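PDB 4H0E: arabinose metabolism transcriptional repressor, which binds DNA through a winged helix-turn-helix domain of the GntR family and probably represses transcription of arabinose-metabolism genes. Local coordinates for residues Glu31-Ile36 against Gln74-Ser79. Numbering follows the deposited sequence.
Sequences EISSWI and QGLLYS
Ile32, Ser33 and Ile36 meet Leu76 and Leu77 in a mainly apolar contact between helix 24-37 and the start of the wing in a winged helix-turn-helix domain. No hydrogen bond crosses it. The two leucines lie against the helix at different points. Leu76 reaches Ser33 and Ile36 with separate methyls. Its CD1 lies 3.8 Å from Ser33 OG, and its CD2 lies 4.2 Å from Ile36 CG2. Ser33 OG sits beside its own backbone N (chi1 -65°) and hydrogen-bonds back to Lys29 O, one turn earlier. The hydroxyl is thus satisfied within the helix, although a methyl lies against it. The Ile36 and Leu76 side chains run antiparallel alongside one another, and so meet by their flanks. Ile36 also sends CD1 to Leu77 CD2, at 4.3 Å. The other methyl of Leu77, CD1, meets Ile32 CG2 at 4.4 Å, so Leu77 bridges two isoleucines one helical turn apart. Gly75 follows the end of helix 61-74 in a Schellman motif, with positive phi (100°), and the chain then turns into strand 77-80. Leu71 of helix 61-74 touches Ile32, Ser33, Leu76 and Leu77. Strand 84-87, the antiparallel partner in the wing, adds Val87 against Ile36 and Thr85 against Leu77.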
# COMPACT_ATOMS: atom_id res chain seq x y z
N GLU B 31 -2.02 -1.62 15.46
CA GLU B 31 -3.12 -2.20 16.23
C GLU B 31 -3.57 -3.56 15.67
O GLU B 31 -3.71 -4.54 16.41
CB GLU B 31 -4.28 -1.20 16.30
CG GLU B 31 -5.35 -1.55 17.31
CD GLU B 31 -4.84 -1.45 18.74
OE1 GLU B 31 -3.94 -2.24 19.10
OE2 GLU B 31 -5.33 -0.58 19.49
N ILE B 32 -3.78 -3.63 14.36
CA ILE B 32 -4.23 -4.90 13.78
C ILE B 32 -3.17 -6.00 13.95
O ILE B 32 -3.48 -7.16 14.32
CB ILE B 32 -4.63 -4.74 12.27
CG1 ILE B 32 -5.79 -3.75 12.12
CG2 ILE B 32 -5.03 -6.08 11.69
CD1 ILE B 32 -6.12 -3.40 10.64
N SER B 33 -1.91 -5.62 13.70
CA SER B 33 -0.82 -6.57 13.83
C SER B 33 -0.86 -7.07 15.26
O SER B 33 -0.58 -8.22 15.53
CB SER B 33 0.53 -5.90 13.56
OG SER B 33 0.63 -5.46 12.23
N SER B 34 -1.23 -6.17 16.18
CA SER B 34 -1.22 -6.50 17.59
C SER B 34 -2.29 -7.53 17.89
O SER B 34 -2.05 -8.47 18.66
CB SER B 34 -1.43 -5.24 18.44
OG SER B 34 -1.38 -5.55 19.82
N TRP B 35 -3.47 -7.38 17.28
CA TRP B 35 -4.53 -8.38 17.44
C TRP B 35 -4.03 -9.74 16.99
O TRP B 35 -4.24 -10.74 17.68
CB TRP B 35 -5.78 -8.03 16.63
CG TRP B 35 -6.36 -6.71 16.96
CD1 TRP B 35 -6.12 -5.96 18.09
CD2 TRP B 35 -7.25 -5.95 16.15
NE1 TRP B 35 -6.83 -4.79 18.02
CE2 TRP B 35 -7.53 -4.76 16.84
CE3 TRP B 35 -7.85 -6.16 14.89
CZ2 TRP B 35 -8.38 -3.78 16.33
CZ3 TRP B 35 -8.69 -5.19 14.38
CH2 TRP B 35 -8.95 -4.02 15.10
N ILE B 36 -3.40 -9.79 15.83
CA ILE B 36 -2.85 -11.05 15.32
C ILE B 36 -1.80 -11.64 16.28
O ILE B 36 -1.84 -12.82 16.60
CB ILE B 36 -2.19 -10.88 13.92
CG1 ILE B 36 -3.24 -10.95 12.81
CG2 ILE B 36 -1.16 -11.96 13.68
CD1 ILE B 36 -4.43 -10.08 13.04
N GLN B 74 2.66 -8.05 3.45
CA GLN B 74 3.58 -8.59 4.45
C GLN B 74 3.39 -10.07 4.69
O GLN B 74 4.30 -10.74 5.19
CB GLN B 74 3.45 -7.86 5.79
CG GLN B 74 4.27 -6.60 5.88
CD GLN B 74 3.98 -5.81 7.15
OE1 GLN B 74 3.81 -6.39 8.23
NE2 GLN B 74 3.91 -4.49 7.02
N GLY B 75 2.21 -10.58 4.36
CA GLY B 75 1.89 -11.98 4.59
C GLY B 75 1.05 -12.21 5.83
O GLY B 75 0.69 -13.35 6.13
N LEU B 76 0.73 -11.14 6.56
CA LEU B 76 -0.08 -11.26 7.77
C LEU B 76 -1.55 -11.53 7.50
O LEU B 76 -2.20 -12.20 8.29
CB LEU B 76 0.03 -10.00 8.63
CG LEU B 76 1.12 -9.97 9.70
CD1 LEU B 76 0.77 -8.92 10.75
CD2 LEU B 76 1.27 -11.34 10.35
N LEU B 77 -2.08 -10.99 6.41
CA LEU B 77 -3.50 -11.12 6.11
C LEU B 77 -3.73 -11.57 4.67
O LEU B 77 -2.80 -11.55 3.86
CB LEU B 77 -4.21 -9.77 6.31
CG LEU B 77 -4.18 -9.08 7.68
CD1 LEU B 77 -4.79 -7.69 7.59
CD2 LEU B 77 -4.86 -9.92 8.76
N TYR B 78 -4.95 -11.98 4.36
CA TYR B 78 -5.35 -12.16 2.97
C TYR B 78 -6.81 -11.77 2.79
O TYR B 78 -7.60 -11.86 3.73
CB TYR B 78 -5.09 -13.59 2.47
CG TYR B 78 -5.98 -14.65 3.09
CD1 TYR B 78 -7.18 -15.02 2.49
CD2 TYR B 78 -5.60 -15.29 4.26
CE1 TYR B 78 -7.98 -16.00 3.05
CE2 TYR B 78 -6.40 -16.26 4.83
CZ TYR B 78 -7.58 -16.62 4.22
OH TYR B 78 -8.37 -17.58 4.79
N SER B 79 -7.16 -11.33 1.59
CA SER B 79 -8.49 -10.77 1.35
C SER B 79 -9.22 -11.56 0.27
O SER B 79 -8.59 -12.09 -0.64
CB SER B 79 -8.38 -9.30 0.93
OG SER B 79 -7.95 -8.49 2.03